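Local coordinates for uncharacterized protein (Parabacteroides merdae ATCC 43184, PDB 4OPW) that is of unknown function but is a putative adhesin with a head GIN domain, and so probably takes part in cell adhesion, at residues A171-T176 with A201-T206; D19-I24 with V81-K86; M182-A187 with R220-T225. All coordinates share one frame; numbering follows the deposited sequence. Where two conformers were deposited one is given.

Interaction 1 (A171-T176 with A201-T206); sequences ADYSIT and AQIHPT. With EDO (1,2-ethanediol), chain D.
Ile203 lays its CG2 methyl over one face of the Tyr173 ring, and this CH-pi contact carries most of the meeting between the two strands. The methyl stands 4.0 Å from the centroid of the Tyr173 ring, 29° off the ring normal, because it sits nearer the CD2–CE2 side than the middle; Ile203 CG2 and Tyr173 CD2 are 3.6 Å apart. Tyr173 and Ile203 pass side by side, running in opposite senses, and the phenol carries on past the methyl to the main chain of 201-206. In Ile203 it is CG1 that takes the place between N and the carbonyl carbon (chi1 59°), which turns CG2 to the ring. At the end of this reach, Tyr173 OH donates to a water at 2.7 Å, and the same water accepts from the backbone: His204 N lies 2.9 Å from the water oxygen. The phenol of one strand is thereby bridged to the main chain of the other, and a polar end in a buried setting is satisfied. Further along, Ile175 CD1 abuts the methyl of Ala201, with 4.0 Å between CD1 and CB, a small apolar contact that continues the same packing. Ile181 touches both Tyr173 and Ile175, and Cys193 touches Ala201. Buried, inward-pointing side chains meeting between two separate parallel-stranded faces in this way are characteristic of the interior of a right-handed beta-solenoid, consistent with membership of the pectate-lyase-like clan.

Interaction 2 (D19-I24 with V81-K86); sequences DDFNAI and VKTNSK
The Phe21 ring carries Ser85 CB over one face, has Thr83 OG1 at its edge close to the ring plane, and meets Asn84 O obliquely. Ser85 CB stands 3.8 Å from the centroid of the Phe21 ring and 16° off its normal, a CH-pi contact over the face, displaced toward the rim. Phe21 holds CG between its backbone N and carbonyl carbon (chi1 64°), which swings the ring across the end of the strand. Thr83 OG1 lies 3.7 Å from Phe21 CE2; that hydroxyl is hydrogen-bonded to His42 O, and Thr83 CG2 packs against CZ of the same ring. Close by, Phe21 O is 3.3 Å from Ser85 CB, while Ser85 OG is hydrogen-bonded to Tyr34 OH and Trp87 O. No direct hydrogen bond joins the segments, but one water donates both to Asp19 O at 3.1 Å and to Asn84 O at 3.2 Å. A second water accepts from Lys86 N and donates weakly to Asp20 OD1. Leu64 of strand 63-66 also packs on Phe21, which therefore touches both that strand and strand 80-85, whose own neighbours are strand 31-36, parallel to it, and the antiparallel strand 42-46.

Interaction 3 (M182-A187 with R220-T225); sequences MAFGVA and RYKGPT
The Lys222 chain runs over Phe184 roughly perpendicular to the phenylalanine side chain at a corner of the beta-solenoid, where the chain turns between one face of a coil and the next; a type I turn from Ala183 to Val186 carries the phenylalanine. The principal interaction is between the lysine chain and one face of the ring. Lys222 CE lies 3.8 Å from the centroid of the Phe184 ring and only 6° off its normal, a CH-pi contact over the centre. The ammonium group adds a cation-pi interaction, with Lys222 NZ 4.3 Å from the same centroid and 25° off the normal. Lys222 is extended beyond CG, which allows CG, CD, CE and NZ to run in succession over the ring, entering near CD1 and CE1 and finishing toward CD2.

Van der Waals packing adds to this. Val240 touches Phe184, Arg220 and Lys222 alike, and Gln202 of strand 200-205 also packs on the ring. Arg220 offers its CB, 4.2 Å from Phe184 CZ, while its guanidinium group turns elsewhere, with NH1 hydrogen-bonded to Thr236 O.

The main chain of Lys222 is tied to strand 200-205, which lies between the two segments, by a hydrogen bond from His204 ND1 to Lys222 O. The ring also meets main-chain atoms. Tyr221 CA stands at the edge of the Phe184 ring, near its plane, and Phe184 CE1 approaches Arg220 O obliquely at 3.5 Å.

In the fold
From the N terminus, interaction 2 comes first: it closes the loop from 19-24 to 81-86, tying the beginning of strand 23-27 to strand 80-85, and is complete before the other two begin. Interactions 1 and 3, on the opposite side of the chain's centre, then cross, their segments alternating. Interaction 1 closes the chain between 171-176 and 201-206, joining strand 170-177 of one face to strand 200-205 of another; interaction 3 closes that between 182-187 and 220-225, spanning strand 200-205 from strand 180-183 to the end of strand 218-221. They touch directly: Gln202 O and Ala183 N, 2.8 Å apart, probably form a hydrogen bond. Interaction 2 lies about 31 Å from interaction 1 and about 34 Å from interaction 3, centre to centre.

Interaction 1 (A171-T176 with A201-T206)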
ATOM      1  N   ALA A 171      13.807  -1.293 -11.030  1.00 22.18           N
ATOM      2  CA  ALA A 171      13.264  -1.313  -9.673  1.00 22.06           C
ATOM      3  C   ALA A 171      14.274  -0.787  -8.680  1.00 26.95           C
ATOM      4  O   ALA A 171      15.459  -1.129  -8.758  1.00 27.11           O
ATOM      5  CB  ALA A 171      12.820  -2.721  -9.273  1.00 22.40           C
ATOM      6  N   ASP A 172      13.794   0.049  -7.744  1.00 23.33           N
ATOM      7  CA  ASP A 172      14.578   0.551  -6.627  1.00 21.80           C
ATOM      8  C   ASP A 172      13.961  -0.022  -5.375  1.00 24.39           C
ATOM      9  O   ASP A 172      12.813   0.315  -5.053  1.00 23.38           O
ATOM     10  CB  ASP A 172      14.615   2.091  -6.576  1.00 22.99           C
ATOM     11  CG  ASP A 172      15.369   2.793  -7.691  1.00 40.14           C
ATOM     12  OD1 ASP A 172      16.217   2.144  -8.336  1.00 42.71           O
ATOM     13  OD2 ASP A 172      15.142   4.006  -7.886  1.00 48.87           O
ATOM     14  N   TYR A 173      14.675  -0.951  -4.722  1.00 19.58           N
ATOM     15  CA  TYR A 173      14.218  -1.584  -3.489  1.00 18.98           C
ATOM     16  C   TYR A 173      15.027  -1.059  -2.338  1.00 22.48           C
ATOM     17  O   TYR A 173      16.266  -1.038  -2.425  1.00 20.84           O
ATOM     18  CB  TYR A 173      14.349  -3.110  -3.560  1.00 19.42           C
ATOM     19  CG  TYR A 173      13.515  -3.798  -4.613  1.00 19.12           C
ATOM     20  CD1 TYR A 173      12.133  -3.883  -4.488  1.00 20.80           C
ATOM     21  CD2 TYR A 173      14.115  -4.482  -5.666  1.00 19.30           C
ATOM     22  CE1 TYR A 173      11.362  -4.583  -5.416  1.00 22.05           C
ATOM     23  CE2 TYR A 173      13.357  -5.202  -6.588  1.00 21.14           C
ATOM     24  CZ  TYR A 173      11.978  -5.239  -6.466  1.00 24.69           C
ATOM     25  OH  TYR A 173      11.214  -5.965  -7.346  1.00 22.56           O
ATOM     26  N   SER A 174      14.362  -0.619  -1.255  0.50 18.51           N
ATOM     27  CA  SER A 174      15.096  -0.100  -0.105  0.50 17.80           C
ATOM     28  C   SER A 174      14.447  -0.521   1.205  0.50 19.69           C
ATOM     29  O   SER A 174      13.222  -0.556   1.306  0.50 18.71           O
ATOM     30  CB  SER A 174      15.202   1.424  -0.162  0.50 21.57           C
ATOM     31  OG  SER A 174      15.908   1.881  -1.303  0.50 26.20           O
ATOM     32  N   ILE A 175      15.286  -0.892   2.191  1.00 16.38           N
ATOM     33  CA  ILE A 175      14.862  -1.263   3.555  1.00 14.90           C
ATOM     34  C   ILE A 175      15.733  -0.458   4.508  1.00 19.03           C
ATOM     35  O   ILE A 175      16.967  -0.519   4.397  1.00 18.67           O
ATOM     36  CB  ILE A 175      14.885  -2.791   3.890  1.00 16.96           C
ATOM     37  CG1 ILE A 175      13.895  -3.594   2.997  1.00 17.46           C
ATOM     38  CG2 ILE A 175      14.574  -3.048   5.404  1.00 17.74           C
ATOM     39  CD1 ILE A 175      14.228  -5.052   2.852  1.00 25.28           C
ATOM     40  N   THR A 176      15.105   0.261   5.468  1.00 16.23           N
ATOM     41  CA  THR A 176      15.850   1.052   6.453  1.00 16.63           C
ATOM     42  C   THR A 176      15.337   0.664   7.833  1.00 18.70           C
ATOM     43  O   THR A 176      14.125   0.622   8.031  1.00 18.40           O
ATOM     44  CB  THR A 176      15.725   2.566   6.159  1.00 21.47           C
ATOM     45  OG1 THR A 176      16.138   2.814   4.808  1.00 24.16           O
ATOM     46  CG2 THR A 176      16.572   3.410   7.107  1.00 20.74           C
ATOM     47  N   ALA A 201      15.530  -8.818   1.754  1.00 20.27           N
ATOM     48  CA  ALA A 201      14.975  -8.526   0.437  1.00 20.61           C
ATOM     49  C   ALA A 201      15.139  -9.739  -0.457  1.00 26.38           C
ATOM     50  O   ALA A 201      16.243 -10.260  -0.570  1.00 28.48           O
ATOM     51  CB  ALA A 201      15.636  -7.300  -0.193  1.00 21.62           C
ATOM     52  N   GLN A 202      14.037 -10.207  -1.055  1.00 21.20           N
ATOM     53  CA  GLN A 202      13.994 -11.328  -2.018  1.00 21.55           C
ATOM     54  C   GLN A 202      13.675 -10.715  -3.353  1.00 23.57           C
ATOM     55  O   GLN A 202      12.611 -10.111  -3.495  1.00 21.84           O
ATOM     56  CB  GLN A 202      12.957 -12.358  -1.607  1.00 22.07           C
ATOM     57  CG  GLN A 202      13.294 -13.074  -0.300  1.00 22.60           C
ATOM     58  CD  GLN A 202      12.189 -14.001   0.127  1.00 33.76           C
ATOM     59  OE1 GLN A 202      11.051 -13.913  -0.344  1.00 27.34           O
ATOM     60  NE2 GLN A 202      12.498 -14.907   1.030  1.00 30.53           N
ATOM     61  N   ILE A 203      14.604 -10.766  -4.306  1.00 20.80           N
ATOM     62  CA  ILE A 203      14.431 -10.028  -5.557  1.00 20.24           C
ATOM     63  C   ILE A 203      14.785 -10.880  -6.777  1.00 22.76           C
ATOM     64  O   ILE A 203      15.404 -11.941  -6.630  1.00 22.93           O
ATOM     65  CB  ILE A 203      15.278  -8.715  -5.503  1.00 23.42           C
ATOM     66  CG1 ILE A 203      16.788  -9.027  -5.299  1.00 25.26           C
ATOM     67  CG2 ILE A 203      14.731  -7.765  -4.424  1.00 22.25           C
ATOM     68  CD1 ILE A 203      17.706  -7.801  -5.296  1.00 29.57           C
ATOM     69  N   HIS A 204      14.348 -10.434  -7.975  1.00 20.93           N
ATOM     70  CA  HIS A 204      14.593 -11.204  -9.203  1.00 22.49           C
ATOM     71  C   HIS A 204      15.139 -10.290 -10.329  1.00 25.79           C
ATOM     72  O   HIS A 204      14.426  -9.987 -11.291  1.00 24.13           O
ATOM     73  CB  HIS A 204      13.312 -11.966  -9.617  1.00 23.70           C
ATOM     74  CG  HIS A 204      13.417 -12.795 -10.861  1.00 28.31           C
ATOM     75  ND1 HIS A 204      14.628 -13.309 -11.303  1.00 31.30           N
ATOM     76  CD2 HIS A 204      12.441 -13.205 -11.702  1.00 30.56           C
ATOM     77  CE1 HIS A 204      14.353 -13.964 -12.419  1.00 31.48           C
ATOM     78  NE2 HIS A 204      13.050 -13.938 -12.693  1.00 31.16           N
ATOM     79  N   PRO A 205      16.410  -9.826 -10.196  1.00 24.35           N
ATOM     80  CA  PRO A 205      17.037  -9.056 -11.295  1.00 24.31           C
ATOM     81  C   PRO A 205      17.331  -9.985 -12.474  1.00 27.15           C
ATOM     82  O   PRO A 205      17.718 -11.123 -12.242  1.00 27.07           O
ATOM     83  CB  PRO A 205      18.332  -8.504 -10.668  1.00 25.79           C
ATOM     84  CG  PRO A 205      18.392  -9.047  -9.280  1.00 29.15           C
ATOM     85  CD  PRO A 205      17.396 -10.140  -9.144  1.00 25.80           C
ATOM     86  N   THR A 206      17.093  -9.547 -13.722  1.00 23.77           N
ATOM     87  CA  THR A 206      17.319 -10.426 -14.878  1.00 25.50           C
ATOM     88  C   THR A 206      18.484  -9.940 -15.755  1.00 31.78           C
ATOM     89  O   THR A 206      18.814 -10.597 -16.748  1.00 31.94           O
ATOM     90  CB  THR A 206      16.044 -10.630 -15.699  1.00 32.19           C
ATOM     91  OG1 THR A 206      15.644  -9.379 -16.251  1.00 32.59           O
ATOM     92  CG2 THR A 206      14.921 -11.283 -14.889  1.00 29.07           C
TER
HETATM   93  C1  EDO D 302      12.811 -11.815 -18.040  1.00 48.40           C
HETATM   94  O1  EDO D 302      12.064 -12.511 -17.059  1.00 49.22           O
HETATM   95  C2  EDO D 302      12.383 -10.336 -18.082  1.00 46.15           C
HETATM   96  O2  EDO D 302      13.158  -9.565 -17.174  1.00 42.28           O
HETATM   97  O   HOH W   1      12.174  -8.454  -7.993  1.00 20.20           O

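Interaction 2 (D19-I24 with V81-K86)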
ATOM      1  N   ASP A  19     -18.704  12.617  -5.424  1.00 22.85           N
ATOM      2  CA  ASP A  19     -18.001  13.413  -6.430  1.00 23.09           C
ATOM      3  C   ASP A  19     -16.769  12.657  -6.931  1.00 23.08           C
ATOM      4  O   ASP A  19     -16.400  11.608  -6.373  1.00 20.03           O
ATOM      5  CB  ASP A  19     -17.576  14.773  -5.835  1.00 26.14           C
ATOM      6  CG  ASP A  19     -18.677  15.813  -5.641  1.00 46.43           C
ATOM      7  OD1 ASP A  19     -19.780  15.631  -6.202  1.00 47.41           O
ATOM      8  OD2 ASP A  19     -18.427  16.814  -4.931  1.00 57.04           O
ATOM      9  N   ASP A  20     -16.123  13.192  -7.987  1.00 21.54           N
ATOM     10  CA  ASP A  20     -14.916  12.583  -8.541  1.00 19.60           C
ATOM     11  C   ASP A  20     -13.731  12.755  -7.602  1.00 21.89           C
ATOM     12  O   ASP A  20     -13.498  13.852  -7.069  1.00 22.51           O
ATOM     13  CB  ASP A  20     -14.581  13.241  -9.904  1.00 20.84           C
ATOM     14  CG  ASP A  20     -15.492  12.895 -11.061  1.00 28.44           C
ATOM     15  OD1 ASP A  20     -16.404  12.064 -10.872  1.00 28.17           O
ATOM     16  OD2 ASP A  20     -15.292  13.463 -12.162  1.00 31.95           O
ATOM     17  N   PHE A  21     -12.981  11.672  -7.408  1.00 16.60           N
ATOM     18  CA  PHE A  21     -11.726  11.696  -6.647  1.00 15.62           C
ATOM     19  C   PHE A  21     -10.695  10.852  -7.382  1.00 20.07           C
ATOM     20  O   PHE A  21     -11.072   9.897  -8.065  1.00 19.41           O
ATOM     21  CB  PHE A  21     -11.905  11.227  -5.184  1.00 15.57           C
ATOM     22  CG  PHE A  21     -12.344   9.792  -5.018  1.00 16.52           C
ATOM     23  CD1 PHE A  21     -11.406   8.762  -4.935  1.00 17.91           C
ATOM     24  CD2 PHE A  21     -13.696   9.466  -4.949  1.00 17.94           C
ATOM     25  CE1 PHE A  21     -11.814   7.426  -4.822  1.00 18.19           C
ATOM     26  CE2 PHE A  21     -14.104   8.130  -4.794  1.00 20.31           C
ATOM     27  CZ  PHE A  21     -13.162   7.118  -4.746  1.00 17.89           C
ATOM     28  N   ASN A  22      -9.403  11.167  -7.222  1.00 17.91           N
ATOM     29  CA  ASN A  22      -8.351  10.352  -7.844  1.00 18.35           C
ATOM     30  C   ASN A  22      -7.280   9.989  -6.786  1.00 21.87           C
ATOM     31  O   ASN A  22      -6.234   9.424  -7.113  1.00 20.26           O
ATOM     32  CB  ASN A  22      -7.727  11.065  -9.067  1.00 19.67           C
ATOM     33  CG  ASN A  22      -7.038  12.372  -8.742  1.00 29.76           C
ATOM     34  OD1 ASN A  22      -6.848  12.731  -7.575  1.00 21.16           O
ATOM     35  ND2 ASN A  22      -6.669  13.121  -9.785  1.00 25.52           N
ATOM     36  N   ALA A  23      -7.548  10.336  -5.507  1.00 17.47           N
ATOM     37  CA  ALA A  23      -6.626  10.089  -4.411  1.00 17.25           C
ATOM     38  C   ALA A  23      -7.423   9.840  -3.159  1.00 18.54           C
ATOM     39  O   ALA A  23      -8.508  10.417  -2.975  1.00 18.47           O
ATOM     40  CB  ALA A  23      -5.671  11.275  -4.226  1.00 17.94           C
ATOM     41  N   ILE A  24      -6.909   8.941  -2.304  1.00 15.07           N
ATOM     42  CA  ILE A  24      -7.598   8.542  -1.082  1.00 15.38           C
ATOM     43  C   ILE A  24      -6.678   8.713   0.127  1.00 20.72           C
ATOM     44  O   ILE A  24      -5.501   8.353   0.059  1.00 19.72           O
ATOM     45  CB  ILE A  24      -8.089   7.058  -1.189  1.00 18.73           C
ATOM     46  CG1 ILE A  24      -9.092   6.856  -2.350  1.00 19.43           C
ATOM     47  CG2 ILE A  24      -8.712   6.570   0.157  1.00 19.87           C
ATOM     48  CD1 ILE A  24      -9.341   5.341  -2.767  1.00 20.38           C
ATOM     49  N   VAL A  81     -16.151   0.978   4.131  1.00 14.55           N
ATOM     50  CA  VAL A  81     -16.297   1.930   3.039  1.00 15.95           C
ATOM     51  C   VAL A  81     -16.221   1.142   1.731  1.00 20.79           C
ATOM     52  O   VAL A  81     -15.292   0.348   1.543  1.00 21.27           O
ATOM     53  CB  VAL A  81     -15.234   3.062   3.098  1.00 19.70           C
ATOM     54  CG1 VAL A  81     -15.359   4.008   1.890  1.00 20.06           C
ATOM     55  CG2 VAL A  81     -15.351   3.841   4.401  1.00 19.84           C
ATOM     56  N   LYS A  82     -17.215   1.319   0.846  1.00 17.04           N
ATOM     57  CA  LYS A  82     -17.192   0.725  -0.484  1.00 15.60           C
ATOM     58  C   LYS A  82     -17.379   1.862  -1.491  1.00 18.68           C
ATOM     59  O   LYS A  82     -18.416   2.520  -1.464  1.00 18.67           O
ATOM     60  CB  LYS A  82     -18.261  -0.366  -0.658  1.00 16.61           C
ATOM     61  CG  LYS A  82     -18.146  -1.062  -2.020  1.00 22.46           C
ATOM     62  CD  LYS A  82     -19.233  -2.100  -2.254  1.00 29.85           C
ATOM     63  CE  LYS A  82     -19.334  -2.429  -3.721  1.00 40.74           C
ATOM     64  NZ  LYS A  82     -20.012  -3.728  -3.958  1.00 48.65           N
ATOM     65  N   THR A  83     -16.377   2.124  -2.360  1.00 15.68           N
ATOM     66  CA  THR A  83     -16.535   3.242  -3.304  1.00 15.24           C
ATOM     67  C   THR A  83     -15.784   2.953  -4.609  1.00 18.35           C
ATOM     68  O   THR A  83     -15.070   1.956  -4.713  1.00 17.81           O
ATOM     69  CB  THR A  83     -16.098   4.571  -2.643  1.00 20.38           C
ATOM     70  OG1 THR A  83     -16.521   5.676  -3.437  1.00 20.28           O
ATOM     71  CG2 THR A  83     -14.602   4.630  -2.353  1.00 20.34           C
ATOM     72  N   ASN A  84     -15.978   3.802  -5.608  1.00 16.05           N
ATOM     73  CA  ASN A  84     -15.339   3.643  -6.908  1.00 16.76           C
ATOM     74  C   ASN A  84     -15.008   5.011  -7.501  1.00 20.41           C
ATOM     75  O   ASN A  84     -15.623   6.025  -7.129  1.00 18.96           O
ATOM     76  CB  ASN A  84     -16.253   2.836  -7.880  1.00 17.19           C
ATOM     77  CG  ASN A  84     -17.466   3.599  -8.359  1.00 27.83           C
ATOM     78  OD1 ASN A  84     -18.365   3.926  -7.575  1.00 23.99           O
ATOM     79  ND2 ASN A  84     -17.513   3.920  -9.662  1.00 21.31           N
ATOM     80  N   SER A  85     -14.065   5.028  -8.450  1.00 17.75           N
ATOM     81  CA  SER A  85     -13.701   6.225  -9.195  1.00 16.65           C
ATOM     82  C   SER A  85     -13.133   5.811 -10.535  1.00 20.17           C
ATOM     83  O   SER A  85     -12.689   4.674 -10.690  1.00 19.73           O
ATOM     84  CB  SER A  85     -12.701   7.076  -8.420  1.00 18.83           C
ATOM     85  OG  SER A  85     -11.409   6.495  -8.412  1.00 20.73           O
ATOM     86  N   LYS A  86     -13.107   6.738 -11.491  1.00 16.60           N
ATOM     87  CA  LYS A  86     -12.560   6.420 -12.798  1.00 16.37           C
ATOM     88  C   LYS A  86     -11.018   6.306 -12.743  1.00 21.14           C
ATOM     89  O   LYS A  86     -10.425   5.507 -13.475  1.00 20.74           O
ATOM     90  CB  LYS A  86     -13.006   7.490 -13.803  1.00 17.96           C
ATOM     91  CG  LYS A  86     -12.596   7.195 -15.235  1.00 18.90           C
ATOM     92  CD  LYS A  86     -13.302   8.098 -16.249  1.00 18.56           C
ATOM     93  CE  LYS A  86     -12.678   7.897 -17.614  1.00 18.48           C
ATOM     94  NZ  LYS A  86     -13.397   8.670 -18.677  1.00 23.11           N
TER
HETATM   95  O   HOH W   2     -15.268   9.140  -7.866  1.00 21.01           O
HETATM   96  O   HOH W   3     -14.420   9.322 -10.610  1.00 20.17           O

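Interaction 3 (M182-A187 with R220-T225)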
HETATM    1  N   MSE A 182       9.351  -9.191  -0.337  1.00 16.48           N
HETATM    2  CA  MSE A 182       9.193 -10.506  -0.964  0.50 15.80           C
HETATM    3  C   MSE A 182       8.838 -10.261  -2.427  1.00 21.28           C
HETATM    4  O   MSE A 182       7.657 -10.031  -2.754  1.00 20.39           O
HETATM    5  CB  MSE A 182       8.126 -11.334  -0.235  0.50 17.40           C
HETATM    6  CG  MSE A 182       8.574 -11.851   1.127  0.50 23.37           C
HETATM    7 SE   MSE A 182       7.042 -12.178   2.278  0.38 30.02          SE
HETATM    8  CE  MSE A 182       6.633 -10.356   2.754  0.50 26.81           C
ATOM      9  N   ALA A 183       9.863 -10.212  -3.304  1.00 20.14           N
ATOM     10  CA  ALA A 183       9.658  -9.915  -4.715  1.00 20.00           C
ATOM     11  C   ALA A 183      10.417 -10.858  -5.658  1.00 23.51           C
ATOM     12  O   ALA A 183      10.818 -10.437  -6.743  1.00 22.16           O
ATOM     13  CB  ALA A 183      10.035  -8.463  -5.004  1.00 20.37           C
ATOM     14  N   PHE A 184      10.528 -12.165  -5.298  1.00 20.74           N
ATOM     15  CA  PHE A 184      11.111 -13.138  -6.233  1.00 21.54           C
ATOM     16  C   PHE A 184      10.246 -13.281  -7.507  1.00 26.50           C
ATOM     17  O   PHE A 184      10.761 -13.617  -8.581  1.00 26.25           O
ATOM     18  CB  PHE A 184      11.229 -14.521  -5.574  1.00 23.42           C
ATOM     19  CG  PHE A 184      12.377 -14.757  -4.626  1.00 24.38           C
ATOM     20  CD1 PHE A 184      13.646 -14.254  -4.902  1.00 26.44           C
ATOM     21  CD2 PHE A 184      12.217 -15.568  -3.508  1.00 25.87           C
ATOM     22  CE1 PHE A 184      14.721 -14.506  -4.043  1.00 27.84           C
ATOM     23  CE2 PHE A 184      13.302 -15.851  -2.665  1.00 29.00           C
ATOM     24  CZ  PHE A 184      14.542 -15.305  -2.932  1.00 26.95           C
ATOM     25  N   GLY A 185       8.942 -13.024  -7.364  1.00 24.17           N
ATOM     26  CA  GLY A 185       7.975 -13.149  -8.455  1.00 23.84           C
ATOM     27  C   GLY A 185       7.985 -12.040  -9.491  1.00 26.46           C
ATOM     28  O   GLY A 185       7.315 -12.162 -10.522  1.00 27.25           O
ATOM     29  N   VAL A 186       8.701 -10.927  -9.228  1.00 21.33           N
ATOM     30  CA  VAL A 186       8.740  -9.801 -10.158  1.00 20.97           C
ATOM     31  C   VAL A 186      10.081  -9.779 -10.903  1.00 24.27           C
ATOM     32  O   VAL A 186      11.126  -9.483 -10.311  1.00 23.89           O
ATOM     33  CB  VAL A 186       8.438  -8.437  -9.460  1.00 23.03           C
ATOM     34  CG1 VAL A 186       8.518  -7.275 -10.454  1.00 22.84           C
ATOM     35  CG2 VAL A 186       7.065  -8.469  -8.796  1.00 22.02           C
ATOM     36  N   ALA A 187      10.034 -10.070 -12.208  1.00 23.09           N
ATOM     37  CA  ALA A 187      11.233 -10.039 -13.042  1.00 23.67           C
ATOM     38  C   ALA A 187      11.539  -8.594 -13.447  1.00 27.17           C
ATOM     39  O   ALA A 187      10.675  -7.886 -13.984  1.00 25.62           O
ATOM     40  CB  ALA A 187      11.067 -10.917 -14.268  1.00 25.49           C
ATOM     41  N   ARG A 220      18.674 -11.573  -1.068  1.00 24.33           N
ATOM     42  CA  ARG A 220      18.673 -12.882  -1.727  1.00 24.66           C
ATOM     43  C   ARG A 220      18.079 -12.682  -3.103  1.00 27.35           C
ATOM     44  O   ARG A 220      17.025 -12.064  -3.222  1.00 25.55           O
ATOM     45  CB  ARG A 220      17.926 -13.942  -0.883  1.00 26.67           C
ATOM     46  CG  ARG A 220      18.615 -14.289   0.450  1.00 30.73           C
ATOM     47  CD  ARG A 220      19.984 -14.934   0.267  1.00 31.05           C
ATOM     48  NE  ARG A 220      20.651 -15.193   1.546  1.00 33.92           N
ATOM     49  CZ  ARG A 220      21.514 -14.372   2.139  1.00 43.72           C
ATOM     50  NH1 ARG A 220      21.806 -13.199   1.597  1.00 26.28           N
ATOM     51  NH2 ARG A 220      22.083 -14.713   3.286  1.00 36.30           N
ATOM     52  N   TYR A 221      18.785 -13.110  -4.155  1.00 24.00           N
ATOM     53  CA  TYR A 221      18.286 -12.865  -5.495  1.00 23.64           C
ATOM     54  C   TYR A 221      18.216 -14.118  -6.349  1.00 26.84           C
ATOM     55  O   TYR A 221      18.978 -15.069  -6.155  1.00 26.13           O
ATOM     56  CB  TYR A 221      19.165 -11.804  -6.208  1.00 24.47           C
ATOM     57  CG  TYR A 221      20.580 -12.258  -6.511  1.00 23.77           C
ATOM     58  CD1 TYR A 221      21.612 -12.049  -5.598  1.00 24.58           C
ATOM     59  CD2 TYR A 221      20.889 -12.883  -7.714  1.00 24.15           C
ATOM     60  CE1 TYR A 221      22.916 -12.452  -5.876  1.00 25.41           C
ATOM     61  CE2 TYR A 221      22.184 -13.301  -7.997  1.00 25.70           C
ATOM     62  CZ  TYR A 221      23.196 -13.074  -7.078  1.00 31.66           C
ATOM     63  OH  TYR A 221      24.473 -13.487  -7.366  1.00 33.28           O
ATOM     64  N   LYS A 222      17.312 -14.097  -7.329  1.00 26.33           N
ATOM     65  CA  LYS A 222      17.223 -15.149  -8.345  1.00 28.08           C
ATOM     66  C   LYS A 222      17.677 -14.529  -9.631  1.00 33.04           C
ATOM     67  O   LYS A 222      17.241 -13.418  -9.965  1.00 31.35           O
ATOM     68  CB  LYS A 222      15.809 -15.741  -8.443  1.00 30.92           C
ATOM     69  CG  LYS A 222      15.562 -16.742  -7.322  1.00 41.85           C
ATOM     70  CD  LYS A 222      14.147 -17.282  -7.271  1.00 44.84           C
ATOM     71  CE  LYS A 222      13.957 -18.076  -5.994  1.00 43.19           C
ATOM     72  NZ  LYS A 222      12.606 -18.675  -5.894  1.00 45.65           N
ATOM     73  N   GLY A 223      18.613 -15.168 -10.309  1.00 31.84           N
ATOM     74  CA  GLY A 223      19.118 -14.617 -11.553  1.00 33.59           C
ATOM     75  C   GLY A 223      18.703 -15.437 -12.759  1.00 39.30           C
ATOM     76  O   GLY A 223      17.564 -15.918 -12.815  1.00 40.56           O
ATOM     77  N   PRO A 224      19.620 -15.655 -13.726  1.00 35.23           N
ATOM     78  CA  PRO A 224      21.008 -15.125 -13.776  1.00 33.45           C
ATOM     79  C   PRO A 224      21.056 -13.600 -13.879  1.00 32.13           C
ATOM     80  O   PRO A 224      20.229 -12.995 -14.567  1.00 30.58           O
ATOM     81  CB  PRO A 224      21.580 -15.744 -15.064  1.00 36.31           C
ATOM     82  CG  PRO A 224      20.652 -16.895 -15.413  1.00 41.80           C
ATOM     83  CD  PRO A 224      19.304 -16.473 -14.914  1.00 37.12           C
ATOM     84  N   THR A 225      22.026 -12.967 -13.213  1.00 26.70           N
ATOM     85  CA  THR A 225      22.222 -11.506 -13.255  1.00 24.76           C
ATOM     86  C   THR A 225      23.637 -11.145 -12.875  1.00 28.33           C
ATOM     87  O   THR A 225      24.236 -11.846 -12.052  1.00 27.81           O
ATOM     88  CB  THR A 225      21.221 -10.777 -12.296  1.00 29.76           C
ATOM     89  OG1 THR A 225      21.417  -9.353 -12.349  1.00 26.28           O
ATOM     90  CG2 THR A 225      21.322 -11.233 -10.860  1.00 25.28           C
TER